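Local coordinates for protein XRE family transcriptional regulator (PDB 6B8W) that probably acts as a DNA-binding transcription factor, of which this chain is the metal-binding cupin domain that follows the helix-turn-helix part, at residues Met52-Gly56 against Glu57-Leu61; Phe9-Glu13 against Thr14-Asp18. All blocks are in the same frame, centred on the assembly; numbering follows the deposited sequence. Where two conformers were deposited one is given.

Contact 1 (Met52-Gly56 against Glu57-Leu61); sequences MKIDG and EWRTL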
ATOM      1  N   MET A  52       5.876  -6.957 -14.430  1.00 25.13           N
ATOM      2  CA  MET A  52       6.879  -7.378 -13.450  1.00 26.43           C
ATOM      3  C   MET A  52       7.570  -8.631 -13.957  1.00 26.11           C
ATOM      4  O   MET A  52       6.901  -9.587 -14.368  1.00 25.64           O
ATOM      5  CB  MET A  52       6.261  -7.750 -12.095  1.00 27.74           C
ATOM      6  CG  MET A  52       5.817  -6.598 -11.223  1.00 29.41           C
ATOM      7  SD  MET A  52       7.123  -5.460 -10.761  1.00 32.40           S
ATOM      8  CE  MET A  52       8.219  -6.536  -9.837  1.00 31.95           C
ATOM      9  N   LYS A  53       8.891  -8.634 -13.878  1.00 25.99           N
ATOM     10  CA  LYS A  53       9.682  -9.785 -14.244  1.00 27.01           C
ATOM     11  C   LYS A  53      10.152 -10.366 -12.911  1.00 26.94           C
ATOM     12  O   LYS A  53      10.911  -9.732 -12.193  1.00 25.28           O
ATOM     13  CB  LYS A  53      10.875  -9.415 -15.111  1.00 27.84           C
ATOM     14  CG  LYS A  53      11.565 -10.630 -15.688  1.00 29.40           C
ATOM     15  CD  LYS A  53      12.766 -10.256 -16.536  1.00 30.83           C
ATOM     16  CE  LYS A  53      13.322 -11.489 -17.232  1.00 33.40           C
ATOM     17  NZ  LYS A  53      14.462 -11.103 -18.103  1.00 34.53           N
ATOM     18  N   ILE A  54       9.696 -11.572 -12.605  1.00 27.36           N
ATOM     19  CA  ILE A  54       9.987 -12.254 -11.345  1.00 29.16           C
ATOM     20  C   ILE A  54      10.295 -13.702 -11.710  1.00 31.11           C
ATOM     21  O   ILE A  54       9.579 -14.307 -12.522  1.00 30.53           O
ATOM     22  CB  ILE A  54       8.745 -12.193 -10.421  1.00 29.87           C
ATOM     23  CG1 ILE A  54       8.486 -10.751  -9.978  1.00 29.98           C
ATOM     24  CG2 ILE A  54       8.911 -13.090  -9.201  1.00 31.17           C
ATOM     25  CD1 ILE A  54       7.103 -10.508  -9.446  1.00 30.32           C
ATOM     26  N   ASP A  55      11.355 -14.251 -11.118  1.00 32.11           N
ATOM     27  CA  ASP A  55      11.820 -15.603 -11.424  1.00 34.18           C
ATOM     28  C   ASP A  55      12.042 -15.782 -12.932  1.00 34.46           C
ATOM     29  O   ASP A  55      11.756 -16.844 -13.486  1.00 35.70           O
ATOM     30  CB  ASP A  55      10.849 -16.676 -10.865  1.00 35.40           C
ATOM     31  CG  ASP A  55      10.738 -16.631  -9.334  1.00 36.33           C
ATOM     32  OD1 ASP A  55      11.759 -16.385  -8.668  1.00 36.46           O
ATOM     33  OD2 ASP A  55       9.626 -16.842  -8.790  1.00 37.05           O
ATOM     34  N   GLY A  56      12.529 -14.731 -13.590  1.00 33.43           N
ATOM     35  CA  GLY A  56      12.821 -14.781 -15.037  1.00 34.03           C
ATOM     36  C   GLY A  56      11.615 -14.719 -15.980  1.00 34.49           C
ATOM     37  O   GLY A  56      11.779 -14.901 -17.184  1.00 34.52           O
ATOM     38  N   GLU A  57      10.415 -14.449 -15.454  1.00 33.25           N
ATOM     39  CA  GLU A  57       9.192 -14.409 -16.290  1.00 34.86           C
ATOM     40  C   GLU A  57       8.390 -13.143 -16.069  1.00 31.59           C
ATOM     41  O   GLU A  57       8.189 -12.713 -14.916  1.00 28.20           O
ATOM     42  CB  GLU A  57       8.271 -15.597 -15.982  1.00 39.23           C
ATOM     43  CG  GLU A  57       8.889 -16.973 -16.178  1.00 44.53           C
ATOM     44  CD  GLU A  57       9.172 -17.322 -17.634  1.00 49.21           C
ATOM     45  OE1 GLU A  57       8.511 -16.774 -18.552  1.00 53.40           O
ATOM     46  OE2 GLU A  57      10.041 -18.179 -17.862  1.00 54.64           O
ATOM     47  N   TRP A  58       7.907 -12.573 -17.179  1.00 29.85           N
ATOM     48  CA  TRP A  58       7.078 -11.385 -17.160  1.00 30.05           C
ATOM     49  C   TRP A  58       5.607 -11.699 -16.902  1.00 30.14           C
ATOM     50  O   TRP A  58       5.094 -12.713 -17.375  1.00 32.54           O
ATOM     51  CB  TRP A  58       7.152 -10.638 -18.503  1.00 29.79           C
ATOM     52  CG  TRP A  58       8.461 -10.006 -18.759  1.00 28.15           C
ATOM     53  CD1 TRP A  58       9.470 -10.482 -19.567  1.00 28.55           C
ATOM     54  CD2 TRP A  58       8.936  -8.797 -18.186  1.00 26.16           C
ATOM     55  NE1 TRP A  58      10.531  -9.620 -19.533  1.00 27.81           N
ATOM     56  CE2 TRP A  58      10.234  -8.577 -18.695  1.00 26.83           C
ATOM     57  CE3 TRP A  58       8.377  -7.853 -17.309  1.00 25.55           C
ATOM     58  CZ2 TRP A  58      10.994  -7.451 -18.352  1.00 25.98           C
ATOM     59  CZ3 TRP A  58       9.144  -6.734 -16.950  1.00 25.28           C
ATOM     60  CH2 TRP A  58      10.432  -6.544 -17.486  1.00 25.13           C
ATOM     61  N   ARG A  59       4.944 -10.809 -16.175  1.00 29.45           N
ATOM     62  CA  ARG A  59       3.489 -10.878 -15.950  1.00 30.81           C
ATOM     63  C   ARG A  59       2.982  -9.436 -15.919  1.00 28.68           C
ATOM     64  O   ARG A  59       3.732  -8.527 -15.579  1.00 27.14           O
ATOM     65  CB  ARG A  59       3.116 -11.571 -14.635  1.00 32.93           C
ATOM     66  CG  ARG A  59       3.356 -10.715 -13.384  1.00 34.49           C
ATOM     67  CD  ARG A  59       3.033 -11.477 -12.105  1.00 36.96           C
ATOM     68  NE  ARG A  59       4.063 -12.469 -11.790  1.00 39.13           N
ATOM     69  CZ  ARG A  59       3.996 -13.316 -10.765  1.00 42.65           C
ATOM     70  NH1 ARG A  59       2.932 -13.312  -9.951  1.00 44.14           N
ATOM     71  NH2 ARG A  59       4.988 -14.175 -10.551  1.00 43.88           N
ATOM     72  N   THR A  60       1.711  -9.251 -16.248  1.00 28.15           N
ATOM     73  CA  THR A  60       1.071  -7.944 -16.220  1.00 27.67           C
ATOM     74  C   THR A  60       0.164  -7.860 -14.995  1.00 27.32           C
ATOM     75  O   THR A  60      -0.566  -8.804 -14.693  1.00 27.08           O
ATOM     76  CB  THR A  60       0.254  -7.695 -17.495  1.00 29.10           C
ATOM     77  OG1 THR A  60       1.118  -7.830 -18.627  1.00 29.17           O
ATOM     78  CG2 THR A  60      -0.351  -6.310 -17.496  1.00 28.26           C
ATOM     79  N   LEU A  61       0.284  -6.758 -14.270  1.00 26.34           N
ATOM     80  CA  LEU A  61      -0.533  -6.470 -13.084  1.00 27.66           C
ATOM     81  C   LEU A  61      -1.374  -5.235 -13.328  1.00 27.17           C
ATOM     82  O   LEU A  61      -0.871  -4.225 -13.832  1.00 27.94           O
ATOM     83  CB  LEU A  61       0.364  -6.231 -11.894  1.00 27.51           C
ATOM     84  CG  LEU A  61       1.183  -7.431 -11.421  1.00 29.21           C
ATOM     85  CD1 LEU A  61       2.164  -6.968 -10.363  1.00 30.30           C
ATOM     86  CD2 LEU A  61       0.305  -8.540 -10.867  1.00 30.80           C
TER
HETATM   87  O   HOH W   1       6.309 -12.062 -13.133  1.00 34.00           O
HETATM   88  O   HOH W   2       7.021 -14.672 -12.644  1.00 43.56           O
HETATM   89  O   HOH W   3      10.851 -14.681 -19.616  0.50 39.86           O

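Contact 2 (Phe9-Glu13 against Thr14-Asp18); sequences FPWDE and TLKFD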
ATOM      1  N   PHE A   9       6.085   6.745   3.664  1.00 33.46           N
ATOM      2  CA  PHE A   9       6.319   6.909   5.068  1.00 32.77           C
ATOM      3  C   PHE A   9       7.817   6.847   5.217  1.00 32.77           C
ATOM      4  O   PHE A   9       8.482   6.249   4.372  1.00 31.31           O
ATOM      5  CB  PHE A   9       5.670   5.768   5.839  1.00 31.81           C
ATOM      6  CG  PHE A   9       4.186   5.725   5.703  1.00 31.99           C
ATOM      7  CD1 PHE A   9       3.386   6.556   6.482  1.00 33.55           C
ATOM      8  CD2 PHE A   9       3.573   4.863   4.794  1.00 31.08           C
ATOM      9  CE1 PHE A   9       2.004   6.536   6.350  1.00 32.85           C
ATOM     10  CE2 PHE A   9       2.188   4.835   4.663  1.00 31.23           C
ATOM     11  CZ  PHE A   9       1.409   5.670   5.441  1.00 32.21           C
ATOM     12  N   PRO A  10       8.361   7.494   6.253  1.00 34.90           N
ATOM     13  CA  PRO A  10       9.802   7.348   6.413  1.00 36.17           C
ATOM     14  C   PRO A  10      10.111   5.911   6.861  1.00 36.02           C
ATOM     15  O   PRO A  10       9.199   5.148   7.234  1.00 34.11           O
ATOM     16  CB  PRO A  10      10.158   8.350   7.520  1.00 37.98           C
ATOM     17  CG  PRO A  10       8.863   8.683   8.205  1.00 38.49           C
ATOM     18  CD  PRO A  10       7.774   8.462   7.196  1.00 36.51           C
ATOM     19  N   TRP A  11      11.375   5.544   6.727  1.00 35.87           N
ATOM     20  CA  TRP A  11      11.879   4.269   7.185  1.00 37.42           C
ATOM     21  C   TRP A  11      11.311   3.965   8.579  1.00 36.08           C
ATOM     22  O   TRP A  11      11.328   4.820   9.445  1.00 36.26           O
ATOM     23  CB  TRP A  11      13.406   4.340   7.199  1.00 39.76           C
ATOM     24  CG  TRP A  11      14.039   3.447   8.169  1.00 43.44           C
ATOM     25  CD1 TRP A  11      14.621   3.799   9.358  1.00 45.00           C
ATOM     26  CD2 TRP A  11      14.132   2.042   8.073  1.00 43.49           C
ATOM     27  NE1 TRP A  11      15.089   2.686   9.994  1.00 46.98           N
ATOM     28  CE2 TRP A  11      14.799   1.589   9.223  1.00 45.89           C
ATOM     29  CE3 TRP A  11      13.722   1.116   7.125  1.00 43.42           C
ATOM     30  CZ2 TRP A  11      15.079   0.250   9.438  1.00 48.63           C
ATOM     31  CZ3 TRP A  11      13.991  -0.217   7.346  1.00 46.76           C
ATOM     32  CH2 TRP A  11      14.659  -0.638   8.491  1.00 48.41           C
ATOM     33  N   ASP A  12      10.804   2.751   8.761  1.00 35.04           N
ATOM     34  CA  ASP A  12      10.161   2.336   9.996  1.00 35.92           C
ATOM     35  C   ASP A  12      11.080   1.351  10.720  1.00 36.33           C
ATOM     36  O   ASP A  12      11.108   0.173  10.380  1.00 35.34           O
ATOM     37  CB  ASP A  12       8.819   1.682   9.640  1.00 34.94           C
ATOM     38  CG  ASP A  12       7.910   1.492  10.834  1.00 35.62           C
ATOM     39  OD1 ASP A  12       8.400   1.172  11.939  1.00 35.40           O
ATOM     40  OD2 ASP A  12       6.678   1.626  10.638  1.00 35.18           O
ATOM     41  N   GLU A  13      11.781   1.837  11.742  0.50 37.70           N
ATOM     42  CA  GLU A  13      12.759   1.034  12.488  0.50 40.38           C
ATOM     43  C   GLU A  13      12.150  -0.153  13.232  0.50 40.09           C
ATOM     44  O   GLU A  13      12.731  -1.241  13.263  0.50 41.15           O
ATOM     45  CB  GLU A  13      13.524   1.931  13.468  0.50 42.34           C
ATOM     46  CG  GLU A  13      14.639   1.226  14.217  0.50 44.91           C
ATOM     47  CD  GLU A  13      15.481   2.180  15.050  0.50 47.10           C
ATOM     48  OE1 GLU A  13      16.417   1.705  15.728  0.50 49.08           O
ATOM     49  OE2 GLU A  13      15.209   3.401  15.026  0.50 47.18           O
ATOM     50  N   THR A  14      10.985   0.069  13.827  1.00 39.22           N
ATOM     51  CA  THR A  14      10.270  -0.963  14.571  1.00 40.58           C
ATOM     52  C   THR A  14       9.767  -2.092  13.687  1.00 38.77           C
ATOM     53  O   THR A  14       9.914  -3.266  14.020  1.00 39.85           O
ATOM     54  CB  THR A  14       9.060  -0.344  15.290  1.00 43.45           C
ATOM     55  OG1 THR A  14       9.538   0.629  16.231  1.00 47.24           O
ATOM     56  CG2 THR A  14       8.266  -1.400  16.021  1.00 46.90           C
ATOM     57  N   LEU A  15       9.164  -1.735  12.562  1.00 35.28           N
ATOM     58  CA  LEU A  15       8.659  -2.730  11.651  1.00 33.71           C
ATOM     59  C   LEU A  15       9.695  -3.206  10.619  1.00 33.69           C
ATOM     60  O   LEU A  15       9.417  -4.179   9.920  1.00 33.86           O
ATOM     61  CB  LEU A  15       7.423  -2.188  10.925  1.00 33.22           C
ATOM     62  CG  LEU A  15       6.216  -1.832  11.802  1.00 34.02           C
ATOM     63  CD1 LEU A  15       5.077  -1.354  10.915  1.00 33.93           C
ATOM     64  CD2 LEU A  15       5.770  -3.020  12.637  1.00 35.59           C
ATOM     65  N   LYS A  16      10.864  -2.547  10.547  1.00 32.50           N
ATOM     66  CA  LYS A  16      11.911  -2.843   9.536  1.00 33.73           C
ATOM     67  C   LYS A  16      11.206  -2.890   8.197  1.00 31.39           C
ATOM     68  O   LYS A  16      11.206  -3.908   7.504  1.00 30.86           O
ATOM     69  CB  LYS A  16      12.653  -4.147   9.815  1.00 37.27           C
ATOM     70  CG  LYS A  16      13.586  -4.079  11.011  1.00 41.27           C
ATOM     71  CD  LYS A  16      14.406  -5.358  11.119  1.00 44.96           C
ATOM     72  CE  LYS A  16      15.456  -5.269  12.212  1.00 48.39           C
ATOM     73  NZ  LYS A  16      16.497  -4.248  11.902  1.00 49.18           N
ATOM     74  N   PHE A  17      10.626  -1.751   7.842  1.00 29.69           N
ATOM     75  CA  PHE A  17       9.710  -1.664   6.711  1.00 30.01           C
ATOM     76  C   PHE A  17       9.800  -0.335   5.962  1.00 29.41           C
ATOM     77  O   PHE A  17       9.859   0.724   6.573  1.00 28.84           O
ATOM     78  CB  PHE A  17       8.295  -1.888   7.293  1.00 31.48           C
ATOM     79  CG  PHE A  17       7.157  -1.538   6.370  1.00 31.91           C
ATOM     80  CD1 PHE A  17       6.881  -2.313   5.258  1.00 33.42           C
ATOM     81  CD2 PHE A  17       6.293  -0.474   6.674  1.00 32.87           C
ATOM     82  CE1 PHE A  17       5.806  -2.006   4.420  1.00 33.82           C
ATOM     83  CE2 PHE A  17       5.213  -0.175   5.848  1.00 32.82           C
ATOM     84  CZ  PHE A  17       4.967  -0.942   4.722  1.00 33.13           C
ATOM     85  N   ASP A  18       9.881  -0.431   4.635  1.00 28.84           N
ATOM     86  CA  ASP A  18       9.856   0.714   3.739  1.00 28.90           C
ATOM     87  C   ASP A  18       8.626   0.573   2.862  1.00 27.27           C
ATOM     88  O   ASP A  18       8.166  -0.525   2.577  1.00 27.50           O
ATOM     89  CB  ASP A  18      11.124   0.795   2.868  1.00 30.51           C
ATOM     90  CG  ASP A  18      12.177   1.736   3.419  1.00 32.04           C
ATOM     91  OD1 ASP A  18      11.822   2.748   4.067  1.00 33.77           O
ATOM     92  OD2 ASP A  18      13.377   1.494   3.139  1.00 35.03           O
TER
HETATM   93  O   HOH W   4       9.824   4.233   3.123  1.00 41.49           O
HETATM   94  O   HOH W   5       7.841   2.723   6.377  1.00 29.91           O
HETATM   95  O   HOH W   6       9.348   2.499  14.125  1.00 39.74           O
HETATM   96  O   HOH W   7      15.297  -1.969  12.721  0.60 42.82           O

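Contact 1 (Met52-Gly56 against Glu57-Leu61)
M52 and R59 form a hydrogen-bonded pair of an antiparallel beta hairpin at the edge of the smaller sheet of the cupin fold: M52 N donates to R59 O at 2.9 Å, and R59 N returns a bond to M52 O. I54 and E57 make the second such pair, I54 N to E57 O at 3.0 Å and E57 N to I54 O at 3.1 Å, and close a type I' turn through D55 and G56, both with positive phi. The R59 side chain folds back over the hairpin, bent at chi3 (74°), with its guanidinium edge toward two waters. One accepts from R59 NE and lies at M52 O and E57 O; the other accepts from R59 NH2 and lies within hydrogen-bonding distance of I54 O. I54 CD1 lies above one face of the guanidinium, toward its rim. On the other side of the sheet, the extended K53 chain runs across the W58 indole, which also makes a cation-pi contact with R78. M52 packs on Y77 and lies near H75, residues that bind manganese in this protein although no metal is bound here; its CG meets L61 CD1 at 3.8 Å. In the non-hydrogen-bonded K53-W58 pair, K53 CB sits 3.5 Å from the centroid of the W58 six-membered ring, only 3° off its normal.

Contact 2 (Phe9-Glu13 against Thr14-Asp18)
D12 faces two residues at once, K16 and F17, in a G1 beta bulge that closes the tight loop leading into strand 17-24. The single antiparallel bridge is hydrogen-bonded both ways: D12 N to F17 O at 3.1 Å and F17 N to D12 O at 3.2 Å. K16 takes the positive phi of the bulge (49°). The D12 carboxylate points into the loop: chi1 of -167° carries it toward L15, whose N gives D12 OD1 a nearly straight bond of 3.1 Å from well above the carboxylate plane. A water links OD1 to T14 N, while OD2 lies against L15 CD1 and forms a salt bridge with R68 of the second subunit; this buried acid is thus gripped from both chains. The W11 ring lies against the backbone of K16 and F17, its CH2 3.7 Å from K16 CA. D18 OD1 approaches the indole at its edge, with ring and carboxylate planes 67° apart, and a water lies between D18 OD1 and F9 O, close to both. D18 OD2 is hydrogen-bonded to Y93. A further water bridges E13 O and K16 NZ. The loop connects strands 3-7 and 17-24 of the larger sheet; backbone bonds from K16 to Y93 and D18 to I91 tie it to strand 85-92 and the residue just beyond, and the F17 ring meets H42 and H92 of the second subunit.

How the contacts relate
Contact 2 (9-18) precedes contact 1 (52-61) along the chain. Their centres are about 26 Å apart, on opposite sides of the chain's centre, and their nearest atoms remain about 14 Å from each other. Each closes a connection between strands in a different sheet of the cupin fold: 9-18 joins 3-7 to 17-24 in the five-stranded sheet, whereas 52-61 is the hairpin of 50-54 and 57-61 at one border of the four-stranded sheet. Contact 2 meets the second subunit and so belongs to the dimer interface. Contact 1 touches no other protein chain of the assembly, but its M52 packs on Y77 and lies near H75, both manganese ligands in this protein though metal-free here.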